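Local coordinates for protein HIAXHD3 (Humicola insolens, PDB 3ZXK) that removes arabinofuranose side chains, probably from arabinoxylan, as a family 43 glycoside hydrolase whose active site has been engineered to add endo-xylanase activity, at residues Thr371-Ile376 with Val401-Arg406; Leu427-Asp432 with Trp502-Gly507; Ala463-Ala468 with Phe496-Ser501. All blocks are in the same frame, centred on the assembly; numbering follows the deposited sequence.

Contact 1 (Thr371-Ile376 with Val401-Arg406); sequences TLTRRI and VLFRDR
I376 and L402 make the close part of this contact, their CD1 methyls meeting at 3.8 Å while the two side chains cross at about a right angle. The L402 CB bond leads away from segment 371-376, but with CG anti to the backbone N (chi1 180°) and chi2 at 76°, CD1 swings back to meet the isoleucine. I376 contributes the far end of an extended CG1 branch. On the other face of the sheet the fit is looser, although still buried: T371 CG2 approaches V401 CG1 at 4.3 Å, and T373 CG2 comes obliquely to the F403 ring, 4.4 Å from CD2. The T373 hydroxyl takes no part in this, since OG1 bonds to E334 O and to R509 NH1. Beyond F403 the second segment diverges, and toward the partly exposed R406 nothing meets segment 371-376. No hydrogen bond joins the segments, as expected of strands that are next-but-one neighbours in a sheet. Strand 509-516 runs antiparallel between 372-375 and 396-403 in the larger sheet of the concanavalin A-like domain, pairing by backbone bonds with both, while Y38 of strand 38-39 touches T373 and F403.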
loop_
_atom_site.group_PDB
_atom_site.type_symbol
_atom_site.label_atom_id
_atom_site.label_comp_id
_atom_site.label_asym_id
_atom_site.label_seq_id
_atom_site.Cartn_x
_atom_site.Cartn_y
_atom_site.Cartn_z
ATOM N N THR A 371 -4.431 -14.023 -7.687
ATOM C CA THR A 371 -3.712 -14.144 -6.424
ATOM C C THR A 371 -4.134 -12.984 -5.501
ATOM O O THR A 371 -3.991 -11.829 -5.861
ATOM C CB THR A 371 -2.194 -14.197 -6.680
ATOM O OG1 THR A 371 -1.893 -15.337 -7.473
ATOM C CG2 THR A 371 -1.402 -14.286 -5.365
ATOM N N LEU A 372 -4.680 -13.320 -4.334
ATOM C CA LEU A 372 -5.247 -12.326 -3.408
ATOM C C LEU A 372 -4.213 -12.094 -2.322
ATOM O O LEU A 372 -3.741 -13.054 -1.703
ATOM C CB LEU A 372 -6.516 -12.869 -2.783
ATOM C CG LEU A 372 -7.340 -11.847 -1.974
ATOM C CD1 LEU A 372 -7.966 -10.728 -2.810
ATOM C CD2 LEU A 372 -8.443 -12.506 -1.146
ATOM N N THR A 373 -3.869 -10.835 -2.086
ATOM C CA THR A 373 -2.754 -10.498 -1.193
ATOM C C THR A 373 -3.144 -9.509 -0.104
ATOM O O THR A 373 -4.189 -8.802 -0.172
ATOM C CB THR A 373 -1.537 -9.938 -1.969
ATOM O OG1 THR A 373 -1.790 -8.596 -2.404
ATOM C CG2 THR A 373 -1.184 -10.828 -3.184
ATOM N N ARG A 374 -2.289 -9.431 0.899
ATOM C CA ARG A 374 -2.441 -8.444 1.947
ATOM C C ARG A 374 -1.105 -8.179 2.632
ATOM O O ARG A 374 -0.197 -9.001 2.585
ATOM C CB ARG A 374 -3.527 -8.816 2.950
ATOM C CG ARG A 374 -3.228 -10.087 3.736
ATOM C CD ARG A 374 -4.447 -10.483 4.545
ATOM N NE ARG A 374 -4.600 -9.665 5.742
ATOM C CZ ARG A 374 -5.770 -9.385 6.312
ATOM N NH1 ARG A 374 -6.906 -9.808 5.765
ATOM N NH2 ARG A 374 -5.811 -8.666 7.419
ATOM N N ARG A 375 -1.011 -7.006 3.241
ATOM C CA ARG A 375 0.231 -6.519 3.874
ATOM C C ARG A 375 0.555 -7.306 5.123
ATOM O O ARG A 375 -0.340 -7.709 5.845
ATOM C CB ARG A 375 0.114 -5.034 4.212
ATOM C CG ARG A 375 -0.018 -4.187 2.973
ATOM C CD ARG A 375 -0.504 -2.786 3.311
ATOM N NE ARG A 375 -0.687 -1.990 2.095
ATOM C CZ ARG A 375 -1.749 -2.076 1.282
ATOM N NH1 ARG A 375 -2.779 -2.892 1.576
ATOM N NH2 ARG A 375 -1.814 -1.281 0.205
ATOM N N ILE A 376 1.846 -7.521 5.354
ATOM C CA ILE A 376 2.333 -8.143 6.586
ATOM C C ILE A 376 2.577 -7.018 7.619
ATOM O O ILE A 376 3.259 -6.029 7.312
ATOM C CB ILE A 376 3.654 -8.918 6.308
ATOM C CG1 ILE A 376 3.446 -10.061 5.267
ATOM C CG2 ILE A 376 4.209 -9.488 7.618
ATOM C CD1 ILE A 376 4.734 -10.677 4.746
ATOM N N VAL A 401 1.241 -18.038 -0.252
ATOM C CA VAL A 401 2.475 -17.535 -0.767
ATOM C C VAL A 401 2.974 -16.322 0.012
ATOM O O VAL A 401 2.198 -15.433 0.431
ATOM C CB VAL A 401 2.344 -17.240 -2.291
ATOM C CG1 VAL A 401 1.187 -16.232 -2.576
ATOM C CG2 VAL A 401 3.685 -16.770 -2.907
ATOM N N LEU A 402 4.287 -16.323 0.227
ATOM C CA LEU A 402 5.033 -15.158 0.678
ATOM C C LEU A 402 5.408 -14.453 -0.623
ATOM O O LEU A 402 6.322 -14.905 -1.347
ATOM C CB LEU A 402 6.270 -15.610 1.451
ATOM C CG LEU A 402 7.049 -14.377 1.907
ATOM C CD1 LEU A 402 6.392 -13.700 3.102
ATOM C CD2 LEU A 402 8.464 -14.733 2.273
ATOM N N PHE A 403 4.645 -13.404 -0.963
ATOM C CA PHE A 403 4.626 -12.903 -2.327
ATOM C C PHE A 403 5.436 -11.629 -2.507
ATOM O O PHE A 403 5.224 -10.642 -1.829
ATOM C CB PHE A 403 3.164 -12.669 -2.791
ATOM C CG PHE A 403 3.048 -12.390 -4.267
ATOM C CD1 PHE A 403 3.096 -13.434 -5.208
ATOM C CD2 PHE A 403 2.901 -11.083 -4.729
ATOM C CE1 PHE A 403 3.014 -13.156 -6.580
ATOM C CE2 PHE A 403 2.826 -10.805 -6.097
ATOM C CZ PHE A 403 2.876 -11.841 -7.023
ATOM N N ARG A 404 6.354 -11.679 -3.459
ATOM C CA ARG A 404 7.150 -10.545 -3.907
ATOM C C ARG A 404 7.966 -11.059 -5.103
ATOM O O ARG A 404 7.718 -12.159 -5.625
ATOM C CB ARG A 404 8.045 -9.999 -2.786
ATOM C CG ARG A 404 8.333 -8.520 -2.907
ATOM C CD ARG A 404 9.470 -8.077 -2.002
ATOM N NE ARG A 404 9.699 -6.634 -2.038
ATOM C CZ ARG A 404 10.790 -6.028 -2.526
ATOM N NH1 ARG A 404 11.771 -6.712 -3.114
ATOM N NH2 ARG A 404 10.906 -4.707 -2.416
ATOM N N ASP A 405 8.962 -10.282 -5.520
ATOM C CA ASP A 405 9.821 -10.670 -6.647
ATOM C C ASP A 405 10.759 -11.862 -6.347
ATOM O O ASP A 405 11.254 -12.475 -7.276
ATOM C CB ASP A 405 10.649 -9.482 -7.146
ATOM C CG ASP A 405 11.512 -8.854 -6.064
ATOM O OD1 ASP A 405 11.118 -8.856 -4.879
ATOM O OD2 ASP A 405 12.581 -8.328 -6.425
ATOM N N ARG A 406 11.023 -12.151 -5.072
ATOM C CA ARG A 406 11.646 -13.427 -4.652
ATOM C C ARG A 406 10.670 -14.069 -3.697
ATOM O O ARG A 406 10.474 -13.584 -2.588
ATOM C CB ARG A 406 12.983 -13.204 -3.940
ATOM C CG ARG A 406 13.791 -14.492 -3.768
ATOM C CD ARG A 406 14.705 -14.441 -2.566
ATOM N NE ARG A 406 15.859 -13.594 -2.864
ATOM C CZ ARG A 406 16.790 -13.261 -1.983
ATOM N NH1 ARG A 406 16.728 -13.746 -0.738
ATOM N NH2 ARG A 406 17.789 -12.471 -2.358
#

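Contact 2 (Leu427-Asp432 with Trp502-Gly507); sequences LRLNED and WRYFTG. With XYP (beta-D-xylopyranose), chain C.
E431 and L429 meet R503 and Y504, two consecutive residues of a type I turn whose first residue, W502, faces the glycan. The W502 indole carries C5 of a xylopyranose 3.8 Å above one face, offset toward the rim, an arrangement consistent with the CH-pi stacking common in sugar binding. Over the centre of its opposite face lies R503 CG, and the extended arginine chain turns one face of its guanidinium to W502 CZ2. R503 thus backs the sugar-binding ring. E431 crosses the arginine at about a right angle and brings OE1 to the guanidinium edge, near its plane, 3.7 Å from R503 CD. Carboxylate and guanidinium planes stand 75° apart and OE1 is 4.3 Å from NE, so opposite charges are near without forming a salt bridge. The polar grip comes instead from E431 OE2, which bonds to S501 OG and accepts a hydrogen bond from a water 3.1 Å away; that water in turn accepts one from the Y504 backbone N. Next, the Y504 ring meets L429 CD1 obliquely, CE1 at 4.2 Å, while its OH bonds to Y38 OH. F505 N closes the turn on W502 O (2.8 Å), and F505 CZ lies in plane at the indole edge. The contact joins the end of strand 418-429, which pairs with D405 through L429, to the loop between strands 490-497 and 509-516.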
loop_
_atom_site.group_PDB
_atom_site.type_symbol
_atom_site.label_atom_id
_atom_site.label_comp_id
_atom_site.label_asym_id
_atom_site.label_seq_id
_atom_site.Cartn_x
_atom_site.Cartn_y
_atom_site.Cartn_z
ATOM N N LEU A 427 11.155 -18.952 -6.576
ATOM C CA LEU A 427 10.281 -18.239 -7.512
ATOM C C LEU A 427 10.827 -16.830 -7.631
ATOM O O LEU A 427 10.859 -16.098 -6.649
ATOM C CB LEU A 427 8.853 -18.190 -6.972
ATOM C CG LEU A 427 8.074 -19.496 -6.762
ATOM C CD1 LEU A 427 6.968 -19.328 -5.731
ATOM C CD2 LEU A 427 7.532 -19.974 -8.102
ATOM N N ARG A 428 11.278 -16.444 -8.815
ATOM C CA ARG A 428 11.996 -15.168 -8.950
ATOM C C ARG A 428 11.617 -14.428 -10.220
ATOM O O ARG A 428 11.552 -15.036 -11.299
ATOM C CB ARG A 428 13.519 -15.389 -8.995
ATOM C CG ARG A 428 14.126 -15.964 -7.727
ATOM C CD ARG A 428 15.634 -16.088 -7.824
ATOM N NE ARG A 428 16.097 -17.062 -8.807
ATOM C CZ ARG A 428 16.705 -16.756 -9.954
ATOM N NH1 ARG A 428 16.921 -15.490 -10.285
ATOM N NH2 ARG A 428 17.088 -17.718 -10.784
ATOM N N LEU A 429 11.430 -13.116 -10.088
ATOM C CA LEU A 429 11.394 -12.188 -11.224
ATOM C C LEU A 429 12.768 -11.577 -11.378
ATOM O O LEU A 429 13.447 -11.340 -10.384
ATOM C CB LEU A 429 10.423 -11.043 -10.957
ATOM C CG LEU A 429 8.944 -11.370 -10.884
ATOM C CD1 LEU A 429 8.114 -10.143 -10.523
ATOM C CD2 LEU A 429 8.482 -12.003 -12.204
ATOM N N ASN A 430 13.139 -11.260 -12.615
ATOM C CA ASN A 430 14.362 -10.524 -12.902
ATOM C C ASN A 430 14.090 -9.035 -12.675
ATOM O O ASN A 430 13.172 -8.493 -13.276
ATOM C CB ASN A 430 14.713 -10.775 -14.364
ATOM C CG ASN A 430 16.051 -10.185 -14.785
ATOM O OD1 ASN A 430 16.663 -9.362 -14.107
ATOM N ND2 ASN A 430 16.502 -10.615 -15.949
ATOM N N GLU A 431 14.868 -8.372 -11.814
ATOM C CA GLU A 431 14.651 -6.945 -11.525
ATOM C C GLU A 431 14.866 -6.054 -12.741
ATOM O O GLU A 431 14.395 -4.914 -12.768
ATOM C CB GLU A 431 15.589 -6.468 -10.418
ATOM C CG GLU A 431 15.471 -7.222 -9.102
ATOM C CD GLU A 431 16.377 -6.601 -8.053
ATOM O OE1 GLU A 431 17.504 -6.171 -8.413
ATOM O OE2 GLU A 431 15.962 -6.526 -6.887
ATOM N N ASP A 432 15.599 -6.565 -13.729
ATOM C CA ASP A 432 15.748 -5.867 -15.002
ATOM C C ASP A 432 14.641 -6.298 -15.951
ATOM O O ASP A 432 14.818 -7.215 -16.763
ATOM C CB ASP A 432 17.109 -6.142 -15.630
ATOM C CG ASP A 432 17.484 -5.112 -16.685
ATOM O OD1 ASP A 432 16.597 -4.370 -17.155
ATOM O OD2 ASP A 432 18.677 -5.024 -17.033
ATOM N N TRP A 502 15.078 -2.897 -2.872
ATOM C CA TRP A 502 13.994 -1.930 -2.979
ATOM C C TRP A 502 13.378 -1.875 -4.338
ATOM O O TRP A 502 12.354 -1.258 -4.491
ATOM C CB TRP A 502 14.481 -0.545 -2.554
ATOM C CG TRP A 502 15.608 0.010 -3.381
ATOM C CD1 TRP A 502 16.964 -0.005 -3.092
ATOM C CD2 TRP A 502 15.499 0.718 -4.666
ATOM N NE1 TRP A 502 17.689 0.610 -4.099
ATOM C CE2 TRP A 502 16.863 1.069 -5.068
ATOM C CE3 TRP A 502 14.436 1.084 -5.497
ATOM C CZ2 TRP A 502 17.128 1.774 -6.243
ATOM C CZ3 TRP A 502 14.715 1.771 -6.681
ATOM C CH2 TRP A 502 16.028 2.108 -7.044
ATOM N N ARG A 503 13.967 -2.524 -5.345
ATOM C CA ARG A 503 13.529 -2.299 -6.729
ATOM C C ARG A 503 12.074 -2.645 -7.078
ATOM O O ARG A 503 11.460 -1.958 -7.899
ATOM C CB ARG A 503 14.516 -2.925 -7.720
ATOM C CG ARG A 503 15.910 -2.312 -7.610
ATOM C CD ARG A 503 16.800 -2.589 -8.806
ATOM N NE ARG A 503 18.108 -1.955 -8.632
ATOM C CZ ARG A 503 18.421 -0.718 -9.019
ATOM N NH1 ARG A 503 17.522 0.051 -9.620
ATOM N NH2 ARG A 503 19.649 -0.247 -8.810
ATOM N N TYR A 504 11.513 -3.661 -6.423
ATOM C CA TYR A 504 10.087 -3.985 -6.599
ATOM C C TYR A 504 9.166 -2.992 -5.873
ATOM O O TYR A 504 7.965 -2.985 -6.099
ATOM C CB TYR A 504 9.859 -5.416 -6.107
ATOM C CG TYR A 504 8.488 -5.995 -6.369
ATOM C CD1 TYR A 504 8.159 -6.484 -7.635
ATOM C CD2 TYR A 504 7.533 -6.080 -5.348
ATOM C CE1 TYR A 504 6.913 -7.035 -7.897
ATOM C CE2 TYR A 504 6.281 -6.641 -5.588
ATOM C CZ TYR A 504 5.964 -7.113 -6.855
ATOM O OH TYR A 504 4.705 -7.649 -7.072
ATOM N N PHE A 505 9.754 -2.223 -4.972
ATOM C CA PHE A 505 9.104 -1.168 -4.179
ATOM C C PHE A 505 8.156 -1.681 -3.107
ATOM O O PHE A 505 8.352 -1.385 -1.929
ATOM C CB PHE A 505 8.449 -0.083 -5.056
ATOM C CG PHE A 505 9.438 0.798 -5.777
ATOM C CD1 PHE A 505 10.192 1.747 -5.091
ATOM C CD2 PHE A 505 9.616 0.663 -7.147
ATOM C CE1 PHE A 505 11.100 2.558 -5.774
ATOM C CE2 PHE A 505 10.534 1.455 -7.835
ATOM C CZ PHE A 505 11.274 2.405 -7.148
ATOM N N THR A 506 7.137 -2.438 -3.492
ATOM C CA THR A 506 6.184 -2.984 -2.533
ATOM C C THR A 506 6.885 -3.966 -1.582
ATOM O O THR A 506 7.821 -4.640 -1.974
ATOM C CB THR A 506 5.090 -3.733 -3.324
ATOM O OG1 THR A 506 4.481 -2.801 -4.214
ATOM C CG2 THR A 506 3.994 -4.331 -2.399
ATOM N N GLY A 507 6.450 -4.038 -0.334
ATOM C CA GLY A 507 7.007 -5.012 0.592
ATOM C C GLY A 507 6.494 -6.419 0.362
ATOM O O GLY A 507 5.637 -6.660 -0.502
HETATM O O1 XYP C . 20.806 4.757 -3.242
HETATM C C1 XYP C . 19.557 5.368 -3.589
HETATM C C2 XYP C . 19.617 6.041 -4.966
HETATM C C3 XYP C . 18.274 6.714 -5.251
HETATM C C4 XYP C . 17.166 5.664 -5.189
HETATM C C5 XYP C . 17.224 4.874 -3.872
HETATM O O2 XYP C . 20.665 7.012 -5.030
HETATM O O3 XYP C . 18.271 7.356 -6.536
HETATM O O4 XYP C . 15.894 6.307 -5.368
HETATM O O5 XYP C . 18.541 4.359 -3.605
HETATM O O HOH W 1 13.209 -5.910 -5.552
#

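Contact 3 (Ala463-Ala468 with Phe496-Ser501); sequences ADITPA and FAMTNS
The N500 amide offers one face to A468: the carbonyl O of A468 stands nearly straight above N500 CG at 3.8 Å, and the A468 methyl slants in on the same side, CB 3.5 Å from N500 OD1. Neither approach is a hydrogen bond; N500 ND2 bonds to T473 O, and A468 O is held by T471 OG1. An alanine in place of N500 would probably leave T473 O without this donor and open a gap beside A468. The other flat group, the D464 carboxylate, turns to its own segment. T466 OG1 donates to the syn lone pair of D464 OD1 at 2.6 Å, while T466 N reaches the same oxygen from above the carboxylate plane, 42° out of it, closing an Asx turn. From segment 496-501 comes M498, whose chain bends at chi3 (67°) and lays its thioether against the D464 backbone. M498 SD is 3.4 Å from D464 O, and M498 CE touches I465 CG2 at 3.9 Å. Segment 496-501 is braced by an ST turn, S501 N bonding to T499 OG1. Strands 457-464 and 490-497 flank 476-482 in the seven-stranded antiparallel sheet of the concanavalin A-like domain, and the contact joins the loops running on from their ends. No hydrogen bond crosses the contact: the buried D464 O lacks such a partner, and M498 SD, its CG-SD bond nearly in line with that oxygen, may offer it a weak electrostatic attraction.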
loop_
_atom_site.group_PDB
_atom_site.type_symbol
_atom_site.label_atom_id
_atom_site.label_comp_id
_atom_site.label_asym_id
_atom_site.label_seq_id
_atom_site.Cartn_x
_atom_site.Cartn_y
_atom_site.Cartn_z
ATOM N N ALA A 463 6.458 -14.989 8.999
ATOM C CA ALA A 463 7.361 -14.057 8.339
ATOM C C ALA A 463 8.065 -13.111 9.288
ATOM O O ALA A 463 7.464 -12.511 10.154
ATOM C CB ALA A 463 6.593 -13.225 7.330
ATOM N N ASP A 464 9.350 -12.935 9.079
ATOM C CA ASP A 464 10.093 -11.939 9.835
ATOM C C ASP A 464 10.410 -10.789 8.893
ATOM O O ASP A 464 11.144 -10.977 7.896
ATOM C CB ASP A 464 11.390 -12.567 10.376
ATOM C CG ASP A 464 12.212 -11.591 11.228
ATOM O OD1 ASP A 464 11.724 -10.481 11.471
ATOM O OD2 ASP A 464 13.337 -11.926 11.646
ATOM N N ILE A 465 9.828 -9.623 9.155
ATOM C CA ILE A 465 10.102 -8.428 8.352
ATOM C C ILE A 465 10.881 -7.387 9.146
ATOM O O ILE A 465 10.870 -6.197 8.803
ATOM C CB ILE A 465 8.847 -7.819 7.653
ATOM C CG1 ILE A 465 7.703 -7.502 8.639
ATOM C CG2 ILE A 465 8.380 -8.780 6.561
ATOM C CD1 ILE A 465 6.639 -6.550 8.103
ATOM N N THR A 466 11.561 -7.815 10.204
ATOM C CA THR A 466 12.409 -6.874 10.953
ATOM C C THR A 466 13.342 -6.152 9.964
ATOM O O THR A 466 13.983 -6.817 9.158
ATOM C CB THR A 466 13.261 -7.621 12.002
ATOM O OG1 THR A 466 12.395 -8.356 12.879
ATOM C CG2 THR A 466 14.100 -6.639 12.833
ATOM N N PRO A 467 13.377 -4.805 9.964
ATOM C CA PRO A 467 14.137 -4.087 8.938
ATOM C C PRO A 467 15.591 -4.557 8.835
ATOM O O PRO A 467 16.266 -4.818 9.840
ATOM C CB PRO A 467 14.016 -2.623 9.370
ATOM C CG PRO A 467 12.685 -2.582 10.029
ATOM C CD PRO A 467 12.589 -3.872 10.789
ATOM N N ALA A 468 16.046 -4.671 7.597
ATOM C CA ALA A 468 17.427 -5.120 7.337
ATOM C C ALA A 468 18.015 -4.322 6.187
ATOM O O ALA A 468 19.011 -4.720 5.605
ATOM C CB ALA A 468 17.478 -6.622 7.060
ATOM N N PHE A 496 13.164 -19.729 4.382
ATOM C CA PHE A 496 13.318 -19.023 3.117
ATOM C C PHE A 496 13.893 -17.635 3.358
ATOM O O PHE A 496 13.316 -16.852 4.117
ATOM C CB PHE A 496 11.964 -18.949 2.404
ATOM C CG PHE A 496 11.932 -17.997 1.237
ATOM C CD1 PHE A 496 12.492 -18.349 0.004
ATOM C CD2 PHE A 496 11.331 -16.749 1.368
ATOM C CE1 PHE A 496 12.433 -17.468 -1.073
ATOM C CE2 PHE A 496 11.300 -15.862 0.303
ATOM C CZ PHE A 496 11.845 -16.223 -0.912
ATOM N N ALA A 497 15.026 -17.350 2.710
ATOM C CA ALA A 497 15.703 -16.075 2.833
ATOM C C ALA A 497 15.027 -15.026 1.935
ATOM O O ALA A 497 14.825 -15.238 0.728
ATOM C CB ALA A 497 17.171 -16.212 2.461
ATOM N N MET A 498 14.730 -13.882 2.527
ATOM C CA MET A 498 13.947 -12.829 1.864
ATOM C C MET A 498 14.829 -11.729 1.321
ATOM O O MET A 498 15.827 -11.345 1.956
ATOM C CB MET A 498 12.948 -12.248 2.843
ATOM C CG MET A 498 12.047 -13.310 3.444
ATOM S SD MET A 498 11.449 -12.850 5.078
ATOM C CE MET A 498 10.426 -11.467 4.586
ATOM N N THR A 499 14.478 -11.186 0.148
ATOM C CA THR A 499 15.283 -10.084 -0.404
ATOM C C THR A 499 15.128 -8.751 0.356
ATOM O O THR A 499 14.034 -8.430 0.832
ATOM C CB THR A 499 15.017 -9.867 -1.907
ATOM O OG1 THR A 499 15.955 -8.900 -2.398
ATOM C CG2 THR A 499 13.580 -9.413 -2.145
ATOM N N ASN A 500 16.227 -7.984 0.461
ATOM C CA ASN A 500 16.188 -6.597 0.984
ATOM C C ASN A 500 16.183 -5.535 -0.112
ATOM O O ASN A 500 16.212 -4.340 0.198
ATOM C CB ASN A 500 17.369 -6.312 1.919
ATOM C CG ASN A 500 17.296 -7.110 3.192
ATOM O OD1 ASN A 500 16.222 -7.229 3.808
ATOM N ND2 ASN A 500 18.433 -7.702 3.583
ATOM N N SER A 501 16.127 -5.957 -1.377
ATOM C CA SER A 501 16.133 -5.028 -2.489
ATOM C C SER A 501 14.890 -4.138 -2.461
ATOM O O SER A 501 13.786 -4.591 -2.115
ATOM C CB SER A 501 16.138 -5.795 -3.799
ATOM O OG SER A 501 16.083 -4.900 -4.904
#

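How the contacts relate
Followed from the N terminus, the chain first closes contact 1, where 401-406 returns to 371-376 within one sheet of the concanavalin A-like domain. Contact 2 opens afterwards at 427-432, on that same sheet, and stays open for some 70 residues. Contact 3 is nested inside this loop: 463-468 and 496-501 lie at the ends of two strands of the second sheet. Contact 2 then closes immediately, at 502-507. No contacts cross. R404, from contact 1, bonds through NE to T506 O of contact 2, and R406 through NH1 to A497 O of contact 3. The three thereby tie both sheets to the loop that presents W502 to the glycan.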